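Local coordinates for protein probable porin (Pseudomonas aeruginosa, PDB 2Y0H) that probably forms a water-filled channel that lets small solutes cross the outer membrane, at residues Val39-Ser44 / Asn385-Leu390; Tyr197-Leu200 / Tyr204-His207; Leu212-Leu217 / Ser222-Leu227. All blocks are in the same frame, centred on the assembly; numbering follows the deposited sequence.

Contact 1: residues Val39-Ser44 / Asn385-Leu390; sequences VLRLQS and NYTLKL. With C8E ((hydroxyethyloxy)tri(ethyloxy)octane), chain I; C8E ((hydroxyethyloxy)tri(ethyloxy)octane), chain F; C8E ((hydroxyethyloxy)tri(ethyloxy)octane), chain K.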
ATOM      1  N   VAL A  39      -7.170  16.256  -2.535  1.00 30.57           N
ATOM      2  CA  VAL A  39      -7.056  15.526  -3.787  1.00 30.42           C
ATOM      3  C   VAL A  39      -8.329  15.736  -4.577  1.00 29.77           C
ATOM      4  O   VAL A  39      -9.406  15.281  -4.183  1.00 30.65           O
ATOM      5  CB  VAL A  39      -6.797  14.006  -3.587  1.00 31.48           C
ATOM      6  CG1 VAL A  39      -6.735  13.285  -4.942  1.00 26.15           C
ATOM      7  CG2 VAL A  39      -5.519  13.766  -2.794  1.00 27.95           C
ATOM      8  N   LEU A  40      -8.191  16.462  -5.679  1.00 27.61           N
ATOM      9  CA  LEU A  40      -9.290  16.769  -6.557  1.00 29.61           C
ATOM     10  C   LEU A  40      -9.347  15.710  -7.649  1.00 31.66           C
ATOM     11  O   LEU A  40      -8.402  15.548  -8.421  1.00 35.13           O
ATOM     12  CB  LEU A  40      -9.098  18.163  -7.165  1.00 33.57           C
ATOM     13  CG  LEU A  40     -10.084  18.581  -8.250  1.00 37.38           C
ATOM     14  CD1 LEU A  40     -11.496  18.677  -7.692  1.00 35.86           C
ATOM     15  CD2 LEU A  40      -9.663  19.902  -8.879  1.00 41.60           C
ATOM     16  N   ARG A  41     -10.450  14.975  -7.696  1.00 32.94           N
ATOM     17  CA  ARG A  41     -10.628  13.918  -8.686  1.00 35.25           C
ATOM     18  C   ARG A  41     -11.731  14.281  -9.674  1.00 36.33           C
ATOM     19  O   ARG A  41     -12.898  14.406  -9.300  1.00 37.55           O
ATOM     20  CB  ARG A  41     -10.953  12.588  -7.993  1.00 33.31           C
ATOM     21  CG  ARG A  41      -9.774  11.973  -7.269  1.00 36.64           C
ATOM     22  CD  ARG A  41     -10.130  10.658  -6.569  1.00 38.91           C
ATOM     23  NE  ARG A  41     -11.054  10.868  -5.456  1.00 40.76           N
ATOM     24  CZ  ARG A  41     -12.330  10.491  -5.457  1.00 41.19           C
ATOM     25  NH1 ARG A  41     -12.839   9.864  -6.509  1.00 35.85           N
ATOM     26  NH2 ARG A  41     -13.095  10.731  -4.398  1.00 37.92           N
ATOM     27  N   LEU A  42     -11.353  14.478 -10.931  1.00 36.21           N
ATOM     28  CA  LEU A  42     -12.324  14.723 -11.990  1.00 34.79           C
ATOM     29  C   LEU A  42     -12.352  13.478 -12.856  1.00 36.80           C
ATOM     30  O   LEU A  42     -11.298  12.972 -13.234  1.00 37.76           O
ATOM     31  CB  LEU A  42     -11.912  15.942 -12.813  1.00 34.45           C
ATOM     32  CG  LEU A  42     -12.425  17.347 -12.467  1.00 41.46           C
ATOM     33  CD1 LEU A  42     -12.594  17.587 -10.977  1.00 33.64           C
ATOM     34  CD2 LEU A  42     -11.529  18.428 -13.097  1.00 42.22           C
ATOM     35  N   GLN A  43     -13.536  12.950 -13.139  1.00 34.01           N
ATOM     36  CA  GLN A  43     -13.621  11.756 -13.975  1.00 36.93           C
ATOM     37  C   GLN A  43     -14.726  11.945 -14.993  1.00 41.51           C
ATOM     38  O   GLN A  43     -15.876  12.185 -14.634  1.00 35.75           O
ATOM     39  CB  GLN A  43     -13.894  10.488 -13.156  1.00 35.83           C
ATOM     40  CG  GLN A  43     -12.993  10.279 -11.947  1.00 40.84           C
ATOM     41  CD  GLN A  43     -13.530   9.200 -11.012  1.00 45.08           C
ATOM     42  OE1 GLN A  43     -13.206   8.019 -11.146  1.00 50.40           O
ATOM     43  NE2 GLN A  43     -14.366   9.603 -10.071  1.00 43.38           N
ATOM     44  N   SER A  44     -14.375  11.852 -16.268  1.00 38.22           N
ATOM     45  CA  SER A  44     -15.370  12.012 -17.307  1.00 39.39           C
ATOM     46  C   SER A  44     -16.080  10.687 -17.423  1.00 36.83           C
ATOM     47  O   SER A  44     -15.572   9.678 -16.959  1.00 38.91           O
ATOM     48  CB  SER A  44     -14.703  12.335 -18.642  1.00 38.52           C
ATOM     49  OG  SER A  44     -14.259  11.140 -19.255  1.00 34.85           O
ATOM     50  N   ASN A 385     -10.456  12.142   7.546  1.00 27.63           N
ATOM     51  CA  ASN A 385     -10.681  12.004   6.119  1.00 29.68           C
ATOM     52  C   ASN A 385     -12.098  12.396   5.754  1.00 34.76           C
ATOM     53  O   ASN A 385     -13.043  12.080   6.479  1.00 30.04           O
ATOM     54  CB  ASN A 385     -10.438  10.558   5.673  1.00 29.60           C
ATOM     55  CG  ASN A 385      -8.969  10.232   5.530  1.00 32.37           C
ATOM     56  OD1 ASN A 385      -8.303  10.714   4.620  1.00 32.08           O
ATOM     57  ND2 ASN A 385      -8.460   9.402   6.422  1.00 30.67           N
ATOM     58  N   TYR A 386     -12.254  13.059   4.617  1.00 30.48           N
ATOM     59  CA  TYR A 386     -13.581  13.314   4.105  1.00 30.82           C
ATOM     60  C   TYR A 386     -13.582  13.513   2.604  1.00 33.52           C
ATOM     61  O   TYR A 386     -12.704  14.175   2.048  1.00 34.17           O
ATOM     62  CB  TYR A 386     -14.212  14.531   4.787  1.00 32.56           C
ATOM     63  CG  TYR A 386     -15.574  14.838   4.231  1.00 32.77           C
ATOM     64  CD1 TYR A 386     -16.654  14.001   4.494  1.00 32.49           C
ATOM     65  CD2 TYR A 386     -15.784  15.956   3.435  1.00 36.10           C
ATOM     66  CE1 TYR A 386     -17.905  14.271   3.980  1.00 37.86           C
ATOM     67  CE2 TYR A 386     -17.034  16.234   2.915  1.00 39.13           C
ATOM     68  CZ  TYR A 386     -18.089  15.388   3.191  1.00 40.57           C
ATOM     69  OH  TYR A 386     -19.329  15.656   2.668  1.00 45.72           O
ATOM     70  N   THR A 387     -14.583  12.944   1.950  1.00 32.04           N
ATOM     71  CA  THR A 387     -14.740  13.127   0.519  1.00 34.76           C
ATOM     72  C   THR A 387     -15.997  13.933   0.203  1.00 36.81           C
ATOM     73  O   THR A 387     -17.115  13.523   0.515  1.00 37.14           O
ATOM     74  CB  THR A 387     -14.757  11.782  -0.217  1.00 37.58           C
ATOM     75  OG1 THR A 387     -13.459  11.173  -0.111  1.00 34.82           O
ATOM     76  CG2 THR A 387     -15.134  11.976  -1.696  1.00 33.34           C
ATOM     77  N   LEU A 388     -15.789  15.093  -0.402  1.00 35.70           N
ATOM     78  CA  LEU A 388     -16.876  15.957  -0.838  1.00 35.31           C
ATOM     79  C   LEU A 388     -17.221  15.668  -2.292  1.00 41.40           C
ATOM     80  O   LEU A 388     -16.329  15.652  -3.146  1.00 41.95           O
ATOM     81  CB  LEU A 388     -16.422  17.403  -0.721  1.00 37.73           C
ATOM     82  CG  LEU A 388     -17.416  18.500  -1.078  1.00 47.35           C
ATOM     83  CD1 LEU A 388     -18.354  18.748   0.110  1.00 47.96           C
ATOM     84  CD2 LEU A 388     -16.667  19.766  -1.454  1.00 46.32           C
ATOM     85  N   LYS A 389     -18.499  15.437  -2.585  1.00 37.59           N
ATOM     86  CA  LYS A 389     -18.920  15.234  -3.970  1.00 42.66           C
ATOM     87  C   LYS A 389     -19.227  16.574  -4.620  1.00 46.62           C
ATOM     88  O   LYS A 389     -20.122  17.287  -4.180  1.00 55.00           O
ATOM     89  CB  LYS A 389     -20.136  14.301  -4.074  1.00 46.53           C
ATOM     90  CG  LYS A 389     -20.626  14.135  -5.518  1.00 52.64           C
ATOM     91  CD  LYS A 389     -21.607  12.977  -5.709  1.00 56.18           C
ATOM     92  CE  LYS A 389     -23.054  13.407  -5.491  1.00 62.83           C
ATOM     93  NZ  LYS A 389     -24.015  12.342  -5.909  1.00 71.55           N
ATOM     94  N   LEU A 390     -18.476  16.932  -5.655  1.00 47.24           N
ATOM     95  CA  LEU A 390     -18.702  18.201  -6.336  1.00 40.00           C
ATOM     96  C   LEU A 390     -19.830  18.094  -7.360  1.00 47.23           C
ATOM     97  O   LEU A 390     -20.553  19.070  -7.585  1.00 53.37           O
ATOM     98  CB  LEU A 390     -17.420  18.721  -6.984  1.00 44.61           C
ATOM     99  CG  LEU A 390     -16.302  19.081  -6.003  1.00 43.71           C
ATOM    100  CD1 LEU A 390     -15.086  19.599  -6.733  1.00 42.19           C
ATOM    101  CD2 LEU A 390     -16.804  20.115  -5.008  1.00 48.80           C
TER
HETATM  102  O9  C8E I1397     -16.234  18.573   6.209  1.00 50.42           O
HETATM  103  C10 C8E I1397     -17.327  18.595   5.312  1.00 48.73           C
HETATM  104  C11 C8E I1397     -18.608  18.149   6.008  1.00 46.27           C
HETATM  105  O12 C8E I1397     -19.669  18.108   5.070  1.00 55.66           O
HETATM  106  C13 C8E I1397     -20.311  16.845   5.054  1.00 52.82           C
HETATM  107  C14 C8E I1397     -21.829  17.003   5.102  1.00 52.85           C
HETATM  108  O15 C8E I1397     -22.381  15.910   5.805  1.00 54.09           O
HETATM  109  C1  C8E F1394     -10.978  17.198 -16.813  1.00 45.46           C
HETATM  110  C2  C8E F1394     -11.762  15.889 -16.798  1.00 37.62           C
HETATM  111  C3  C8E F1394     -13.089  16.084 -17.524  1.00 44.04           C
HETATM  112  C4  C8E F1394     -14.275  16.163 -16.568  1.00 42.18           C
HETATM  113  C5  C8E F1394     -15.542  15.724 -17.299  1.00 46.08           C
HETATM  114  C8  C8E K1399     -21.035  10.786 -20.270  1.00 50.85           C
HETATM  115  O9  C8E K1399     -19.843  11.411 -20.716  1.00 61.62           O
HETATM  116  C10 C8E K1399     -19.326  10.859 -21.916  1.00 51.61           C
HETATM  117  C11 C8E K1399     -18.761  11.938 -22.847  1.00 53.93           C
HETATM  118  O12 C8E K1399     -17.734  12.694 -22.227  1.00 53.14           O
HETATM  119  C13 C8E K1399     -16.431  12.286 -22.598  1.00 49.69           C
HETATM  120  C14 C8E K1399     -15.382  13.366 -22.314  1.00 51.19           C
HETATM  121  O15 C8E K1399     -15.932  14.506 -21.673  1.00 50.58           O
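Arg-41 reaches toward Thr-387 across the lumen-facing side of the barrel wall, making one of the two side-chain contacts here; the other is a pair of leucines. From CB, the first torsion puts CG beside the backbone N (chi1 -72°). CG and CD carry the chain on to a bend at chi3 (-67°), which turns the head toward Thr-387. NE forms a salt bridge with Asp-11 of strand 7-22, and at the tip NH2 lies 3.6 Å from Thr-387 CG2, the methyl approaching the edge of the guanidinium in its plane. A threonine suits this spot because it offers two different branches: while CG2 meets the arginine, OG1 hydrogen-bonds the same Asp-11, whose carboxylate thus ties both side chains to the strand between them. That strand, 7-22, is where the 18-stranded antiparallel barrel closes, with strands 30-43 and 376-389 flanking it, so no hydrogen bond runs directly between the two segments. On the outer side of the wall leucines take over, as befits a surface that meets lipid. Leu-40 and Leu-390 cross at about a right angle, CD1 of Leu-40 being 3.8 Å from CD1 of Leu-390. Detergent occupies the same surface: Leu-42 CD2 is 4.0 Å from C1 of one molecule, and Ser-44 CA lies 3.7 Å from C5 of the same molecule.

Contact 2: residues Tyr197-Leu200 / Tyr204-His207; sequences YGQL and YRQH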
ATOM      1  N   TYR A 197       4.694 -10.020 -12.250  1.00 25.81           N
ATOM      2  CA  TYR A 197       6.093  -9.806 -12.584  1.00 27.33           C
ATOM      3  C   TYR A 197       6.352  -8.301 -12.602  1.00 24.46           C
ATOM      4  O   TYR A 197       5.640  -7.554 -13.271  1.00 29.10           O
ATOM      5  CB  TYR A 197       6.413 -10.436 -13.952  1.00 28.45           C
ATOM      6  CG  TYR A 197       7.822 -10.193 -14.459  1.00 29.60           C
ATOM      7  CD1 TYR A 197       8.916 -10.786 -13.843  1.00 28.80           C
ATOM      8  CD2 TYR A 197       8.058  -9.364 -15.553  1.00 31.20           C
ATOM      9  CE1 TYR A 197      10.210 -10.569 -14.305  1.00 30.48           C
ATOM     10  CE2 TYR A 197       9.356  -9.139 -16.029  1.00 29.71           C
ATOM     11  CZ  TYR A 197      10.425  -9.745 -15.396  1.00 33.17           C
ATOM     12  OH  TYR A 197      11.712  -9.536 -15.849  1.00 32.28           O
ATOM     13  N   GLY A 198       7.351  -7.857 -11.848  1.00 23.07           N
ATOM     14  CA  GLY A 198       7.758  -6.461 -11.857  1.00 23.00           C
ATOM     15  C   GLY A 198       9.199  -6.341 -12.333  1.00 26.19           C
ATOM     16  O   GLY A 198      10.067  -7.093 -11.899  1.00 28.15           O
ATOM     17  N   GLN A 199       9.461  -5.412 -13.240  1.00 25.66           N
ATOM     18  CA  GLN A 199      10.823  -5.222 -13.727  1.00 27.92           C
ATOM     19  C   GLN A 199      11.187  -3.757 -13.791  1.00 23.11           C
ATOM     20  O   GLN A 199      10.678  -3.034 -14.637  1.00 23.67           O
ATOM     21  CB  GLN A 199      10.987  -5.812 -15.127  1.00 26.69           C
ATOM     22  CG  GLN A 199      12.328  -5.471 -15.777  1.00 26.14           C
ATOM     23  CD  GLN A 199      12.328  -5.771 -17.274  1.00 34.22           C
ATOM     24  OE1 GLN A 199      11.411  -5.372 -17.992  1.00 30.68           O
ATOM     25  NE2 GLN A 199      13.344  -6.503 -17.742  1.00 31.39           N
ATOM     26  N   LEU A 200      12.072  -3.318 -12.905  1.00 25.56           N
ATOM     27  CA  LEU A 200      12.611  -1.971 -12.997  1.00 23.30           C
ATOM     28  C   LEU A 200      13.811  -2.122 -13.906  1.00 23.09           C
ATOM     29  O   LEU A 200      14.848  -2.630 -13.476  1.00 24.00           O
ATOM     30  CB  LEU A 200      13.067  -1.457 -11.634  1.00 23.47           C
ATOM     31  CG  LEU A 200      12.827   0.023 -11.319  1.00 26.78           C
ATOM     32  CD1 LEU A 200      13.771   0.549 -10.228  1.00 26.72           C
ATOM     33  CD2 LEU A 200      12.859   0.883 -12.550  1.00 25.58           C
ATOM     34  N   TYR A 204      16.184  -4.213 -11.162  1.00 22.15           N
ATOM     35  CA  TYR A 204      15.705  -5.470 -10.593  1.00 23.34           C
ATOM     36  C   TYR A 204      14.485  -6.069 -11.298  1.00 21.98           C
ATOM     37  O   TYR A 204      13.773  -5.385 -12.039  1.00 22.71           O
ATOM     38  CB  TYR A 204      15.458  -5.342  -9.079  1.00 25.27           C
ATOM     39  CG  TYR A 204      14.148  -4.674  -8.679  1.00 27.72           C
ATOM     40  CD1 TYR A 204      14.046  -3.284  -8.599  1.00 21.80           C
ATOM     41  CD2 TYR A 204      13.021  -5.434  -8.374  1.00 22.83           C
ATOM     42  CE1 TYR A 204      12.865  -2.675  -8.211  1.00 22.56           C
ATOM     43  CE2 TYR A 204      11.832  -4.832  -7.991  1.00 24.56           C
ATOM     44  CZ  TYR A 204      11.759  -3.459  -7.917  1.00 26.01           C
ATOM     45  OH  TYR A 204      10.585  -2.866  -7.538  1.00 26.37           O
ATOM     46  N   ARG A 205      14.290  -7.359 -11.046  1.00 23.52           N
ATOM     47  CA  ARG A 205      13.149  -8.158 -11.509  1.00 28.08           C
ATOM     48  C   ARG A 205      12.521  -8.792 -10.278  1.00 24.22           C
ATOM     49  O   ARG A 205      13.230  -9.211  -9.377  1.00 23.90           O
ATOM     50  CB  ARG A 205      13.631  -9.348 -12.352  1.00 28.81           C
ATOM     51  CG  ARG A 205      14.032  -9.069 -13.743  1.00 37.54           C
ATOM     52  CD  ARG A 205      14.558 -10.360 -14.396  1.00 34.88           C
ATOM     53  NE  ARG A 205      15.145 -10.029 -15.687  1.00 41.28           N
ATOM     54  CZ  ARG A 205      14.866 -10.643 -16.832  1.00 44.27           C
ATOM     55  NH1 ARG A 205      14.008 -11.656 -16.865  1.00 41.61           N
ATOM     56  NH2 ARG A 205      15.450 -10.233 -17.949  1.00 42.61           N
ATOM     57  N   GLN A 206      11.206  -8.942 -10.275  1.00 24.15           N
ATOM     58  CA  GLN A 206      10.528  -9.505  -9.124  1.00 26.95           C
ATOM     59  C   GLN A 206       9.331 -10.356  -9.544  1.00 26.81           C
ATOM     60  O   GLN A 206       8.452  -9.888 -10.274  1.00 28.38           O
ATOM     61  CB  GLN A 206      10.069  -8.371  -8.220  1.00 23.29           C
ATOM     62  CG  GLN A 206       9.436  -8.809  -6.933  1.00 26.18           C
ATOM     63  CD  GLN A 206       9.280  -7.644  -5.966  1.00 26.07           C
ATOM     64  OE1 GLN A 206       8.313  -6.902  -6.036  1.00 25.08           O
ATOM     65  NE2 GLN A 206      10.244  -7.483  -5.065  1.00 25.21           N
ATOM     66  N   HIS A 207       9.297 -11.596  -9.074  1.00 26.06           N
ATOM     67  CA  HIS A 207       8.176 -12.489  -9.353  1.00 29.18           C
ATOM     68  C   HIS A 207       7.359 -12.615  -8.094  1.00 24.92           C
ATOM     69  O   HIS A 207       7.915 -12.738  -7.011  1.00 27.38           O
ATOM     70  CB  HIS A 207       8.649 -13.892  -9.772  1.00 28.53           C
ATOM     71  CG  HIS A 207       9.420 -13.918 -11.055  1.00 32.74           C
ATOM     72  ND1 HIS A 207       8.824 -14.137 -12.279  1.00 31.22           N
ATOM     73  CD2 HIS A 207      10.742 -13.755 -11.303  1.00 26.84           C
ATOM     74  CE1 HIS A 207       9.744 -14.106 -13.225  1.00 34.07           C
ATOM     75  NE2 HIS A 207      10.914 -13.867 -12.659  1.00 36.56           N
TER
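The carbonyl oxygen Gly-198 O accepts the Gln-206 N-H at 2.7 Å and takes a weaker CA-H contact from Arg-205 CA, 3.3 Å away. These residues belong to a tight antiparallel hairpin, strands 191-200 and 204-216 of the OprD-type barrel. The return bond, from Gly-198 N to Gln-206 O, is much straighter, 169° at the hydrogen, and Leu-200 and Tyr-204 form the next hydrogen-bonded pair toward the turn. Tyr-197, Gln-199, Arg-205 and His-207 share one face, where detergent touches Tyr-197 and His-207; this is consistent with a place near the membrane boundary, where a ring with a polar end suits both lipid and water. With its CG anti to the backbone N (chi1 176°), Tyr-197 leans across the neighbouring strand. Its CD1 lies over one face of the His-207 imidazole, 3.5 Å from His-207 CE1, in an oblique pairing of the two rings. Farther out, Tyr-197 OH rests 3.2 Å from Arg-205 CG and over one face of the guanidinium, whose plane is turned 70° from the phenol ring. The arginine's aliphatic part packs against that hydroxyl while its NE turns to a salt bridge with Asp-235, an acceptor it shares with Gln-199 NE2. On the opposite face Gly-198 adds no side chain, and Gln-206 reaches away to Ser-232. Nearer the turn, Leu-200 CB packs 3.6 Å from Tyr-204 CE1.

Contact 3: residues Leu212-Leu217 / Ser222-Leu227; sequences LHTLPL and SLRSDL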
ATOM      1  N   LEU A 212      -4.818 -17.068  -2.254  1.00 33.54           N
ATOM      2  CA  LEU A 212      -5.816 -16.617  -1.297  1.00 36.73           C
ATOM      3  C   LEU A 212      -6.937 -17.647  -1.100  1.00 38.66           C
ATOM      4  O   LEU A 212      -7.721 -17.916  -2.016  1.00 36.39           O
ATOM      5  CB  LEU A 212      -6.392 -15.260  -1.714  1.00 33.95           C
ATOM      6  CG  LEU A 212      -7.464 -14.723  -0.773  1.00 33.80           C
ATOM      7  CD1 LEU A 212      -6.882 -14.561   0.633  1.00 35.38           C
ATOM      8  CD2 LEU A 212      -8.044 -13.399  -1.295  1.00 35.57           C
ATOM      9  N   HIS A 213      -7.004 -18.219   0.101  1.00 36.79           N
ATOM     10  CA  HIS A 213      -8.047 -19.196   0.422  1.00 40.17           C
ATOM     11  C   HIS A 213      -8.948 -18.749   1.577  1.00 41.37           C
ATOM     12  O   HIS A 213      -8.471 -18.423   2.669  1.00 35.80           O
ATOM     13  CB  HIS A 213      -7.450 -20.571   0.731  1.00 39.53           C
ATOM     14  CG  HIS A 213      -8.485 -21.626   0.965  1.00 48.19           C
ATOM     15  ND1 HIS A 213      -8.764 -22.134   2.216  1.00 46.03           N
ATOM     16  CD2 HIS A 213      -9.331 -22.245   0.108  1.00 51.92           C
ATOM     17  CE1 HIS A 213      -9.729 -23.032   2.117  1.00 46.68           C
ATOM     18  NE2 HIS A 213     -10.094 -23.113   0.851  1.00 51.16           N
ATOM     19  N   THR A 214     -10.253 -18.723   1.318  1.00 41.22           N
ATOM     20  CA  THR A 214     -11.235 -18.405   2.344  1.00 41.54           C
ATOM     21  C   THR A 214     -12.084 -19.651   2.629  1.00 45.55           C
ATOM     22  O   THR A 214     -12.720 -20.213   1.728  1.00 44.05           O
ATOM     23  CB  THR A 214     -12.130 -17.208   1.944  1.00 40.35           C
ATOM     24  OG1 THR A 214     -11.328 -16.026   1.825  1.00 48.56           O
ATOM     25  CG2 THR A 214     -13.189 -16.955   3.000  1.00 45.87           C
ATOM     26  N   LEU A 215     -12.062 -20.086   3.884  1.00 36.47           N
ATOM     27  CA  LEU A 215     -12.753 -21.292   4.311  1.00 36.06           C
ATOM     28  C   LEU A 215     -13.887 -20.896   5.255  1.00 35.24           C
ATOM     29  O   LEU A 215     -13.632 -20.389   6.345  1.00 36.81           O
ATOM     30  CB  LEU A 215     -11.774 -22.232   5.036  1.00 35.17           C
ATOM     31  CG  LEU A 215     -12.342 -23.503   5.694  1.00 40.73           C
ATOM     32  CD1 LEU A 215     -12.756 -24.529   4.635  1.00 42.47           C
ATOM     33  CD2 LEU A 215     -11.363 -24.143   6.686  1.00 40.36           C
ATOM     34  N   PRO A 216     -15.144 -21.123   4.844  1.00 36.86           N
ATOM     35  CA  PRO A 216     -16.283 -20.868   5.745  1.00 38.07           C
ATOM     36  C   PRO A 216     -16.301 -21.899   6.877  1.00 32.20           C
ATOM     37  O   PRO A 216     -15.959 -23.050   6.656  1.00 33.16           O
ATOM     38  CB  PRO A 216     -17.508 -21.057   4.837  1.00 39.53           C
ATOM     39  CG  PRO A 216     -16.964 -21.058   3.418  1.00 40.48           C
ATOM     40  CD  PRO A 216     -15.581 -21.630   3.534  1.00 37.94           C
ATOM     41  N   LEU A 217     -16.663 -21.478   8.080  1.00 35.60           N
ATOM     42  CA  LEU A 217     -16.592 -22.363   9.234  1.00 36.15           C
ATOM     43  C   LEU A 217     -17.856 -22.292  10.093  1.00 36.76           C
ATOM     44  O   LEU A 217     -17.811 -22.564  11.288  1.00 35.89           O
ATOM     45  CB  LEU A 217     -15.358 -22.029  10.081  1.00 30.84           C
ATOM     46  CG  LEU A 217     -13.983 -22.416   9.529  1.00 32.72           C
ATOM     47  CD1 LEU A 217     -12.869 -21.834  10.383  1.00 27.03           C
ATOM     48  CD2 LEU A 217     -13.845 -23.926   9.420  1.00 35.27           C
ATOM     49  N   SER A 222     -15.049 -17.612   9.564  1.00 32.90           N
ATOM     50  CA  SER A 222     -14.298 -17.937   8.358  1.00 34.43           C
ATOM     51  C   SER A 222     -12.798 -17.845   8.583  1.00 32.14           C
ATOM     52  O   SER A 222     -12.323 -17.012   9.349  1.00 33.89           O
ATOM     53  CB  SER A 222     -14.703 -17.024   7.197  1.00 37.16           C
ATOM     54  OG  SER A 222     -14.327 -15.681   7.454  1.00 40.83           O
ATOM     55  N   LEU A 223     -12.055 -18.711   7.915  1.00 30.01           N
ATOM     56  CA  LEU A 223     -10.611 -18.666   7.997  1.00 34.99           C
ATOM     57  C   LEU A 223     -10.038 -18.143   6.682  1.00 35.53           C
ATOM     58  O   LEU A 223     -10.159 -18.774   5.634  1.00 33.73           O
ATOM     59  CB  LEU A 223     -10.038 -20.042   8.328  1.00 28.99           C
ATOM     60  CG  LEU A 223      -8.550 -20.031   8.680  1.00 33.34           C
ATOM     61  CD1 LEU A 223      -8.277 -19.214   9.953  1.00 31.76           C
ATOM     62  CD2 LEU A 223      -8.048 -21.448   8.833  1.00 33.25           C
ATOM     63  N   ARG A 224      -9.426 -16.971   6.745  1.00 32.42           N
ATOM     64  CA  ARG A 224      -8.764 -16.417   5.580  1.00 35.28           C
ATOM     65  C   ARG A 224      -7.270 -16.745   5.636  1.00 32.26           C
ATOM     66  O   ARG A 224      -6.579 -16.337   6.571  1.00 30.68           O
ATOM     67  CB  ARG A 224      -9.001 -14.910   5.516  1.00 35.09           C
ATOM     68  CG  ARG A 224      -8.394 -14.205   4.306  1.00 36.95           C
ATOM     69  CD  ARG A 224      -8.549 -12.712   4.492  1.00 36.18           C
ATOM     70  NE  ARG A 224      -7.927 -11.903   3.448  1.00 46.60           N
ATOM     71  CZ  ARG A 224      -8.508 -11.612   2.287  1.00 43.53           C
ATOM     72  NH1 ARG A 224      -9.715 -12.096   2.008  1.00 41.17           N
ATOM     73  NH2 ARG A 224      -7.874 -10.858   1.403  1.00 39.06           N
ATOM     74  N   SER A 225      -6.801 -17.506   4.647  1.00 29.63           N
ATOM     75  CA  SER A 225      -5.384 -17.803   4.468  1.00 30.78           C
ATOM     76  C   SER A 225      -4.828 -17.025   3.270  1.00 30.05           C
ATOM     77  O   SER A 225      -5.247 -17.225   2.131  1.00 31.14           O
ATOM     78  CB  SER A 225      -5.155 -19.309   4.277  1.00 32.98           C
ATOM     79  OG  SER A 225      -5.679 -20.025   5.381  1.00 41.90           O
ATOM     80  N   ASP A 226      -3.885 -16.135   3.555  1.00 29.27           N
ATOM     81  CA  ASP A 226      -3.323 -15.202   2.574  1.00 30.48           C
ATOM     82  C   ASP A 226      -1.832 -15.513   2.505  1.00 28.88           C
ATOM     83  O   ASP A 226      -1.071 -15.098   3.382  1.00 27.15           O
ATOM     84  CB  ASP A 226      -3.567 -13.764   3.052  1.00 27.74           C
ATOM     85  CG  ASP A 226      -3.152 -12.695   2.036  1.00 28.35           C
ATOM     86  OD1 ASP A 226      -2.433 -12.967   1.057  1.00 30.81           O
ATOM     87  OD2 ASP A 226      -3.537 -11.538   2.253  1.00 33.44           O
ATOM     88  N   LEU A 227      -1.438 -16.290   1.494  1.00 25.87           N
ATOM     89  CA  LEU A 227      -0.067 -16.774   1.359  1.00 25.71           C
ATOM     90  C   LEU A 227       0.617 -16.008   0.228  1.00 30.71           C
ATOM     91  O   LEU A 227       0.027 -15.818  -0.838  1.00 29.49           O
ATOM     92  CB  LEU A 227      -0.049 -18.265   1.029  1.00 27.74           C
ATOM     93  CG  LEU A 227      -0.878 -19.262   1.851  1.00 34.07           C
ATOM     94  CD1 LEU A 227      -0.561 -20.714   1.428  1.00 35.91           C
ATOM     95  CD2 LEU A 227      -0.667 -19.081   3.348  1.00 31.98           C
TER
HETATM   96  O   HOH W   1      -8.267 -20.590   4.691  1.00 39.20           O
HETATM   97  O   HOH W   2     -11.530 -13.750   3.244  1.00 48.11           O
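Strands 212-216 and 222-227 run antiparallel, their axes 4.6 Å apart at the closest point and their directions 169° apart, and paired N-H and C=O groups join His-213 to Ser-225 and Leu-215 to Leu-223. This is a beta hairpin of the porin barrel, built from neighbouring strands of the wall. All four backbone bonds are nearly straight; the shortest, 2.7 Å, runs from Ser-225 N to His-213 O. Pro-216, which has no N-H to give, falls in a non-hydrogen-bonded pair with Ser-222, so its ring nitrogen costs the pairing with 222-227 no bond. On the lumen side Leu-212 and Arg-224 carry the contact. Arg-224 is extended as far as NE, its CG anti to the backbone N (chi1 -178°), and Leu-212 CD1 settles over the centre of one guanidinium face, 3.8 Å from Arg-224 CZ. The other methyl, Leu-212 CD2, lies 3.7 Å from Arg-224 NH2. A leucine fits well here because it can cover the flat, weakly hydrated face of the cation while the N-H groups at its edge stay available for polar partners. Asp-226, on the same face, pairs instead with Arg-228. Outward, Leu-217 lies alongside Leu-223, with Leu-217 CD1 3.9 Å from Leu-223 CB, and a detergent molecule touches Leu-217. Polar groups on this outer face share one water: His-213 ND1 and Ser-225 OG both hydrogen-bond it, and it donates to Leu-223 O at 2.8 Å, linking both strands. A second water bridges the lumen side, lying in the guanidinium plane; it accepts from Arg-224 NH1 at 2.7 Å and hydrogen-bonds Thr-214 OG1 at the same distance.

All three contacts lie in the wall of one closed barrel. Contacts 2 and 3 share strand 204-216, pairing it near its start with 191-200 and near its end with 221-234; their centres are 28 Å apart and their nearest atoms about 10 Å. Contact 1 lies far round the sheet, its centre 33 Å from that of contact 2 and 34 Å from that of contact 3, and none touches another. Contacts 2 and 3 join strands adjacent in sequence, whereas 39-44 and 385-390 meet over strand 7-22, which pairs with 376-389 to close the barrel. Each has detergent against its outer face, consistent with the membrane-facing surface of a porin.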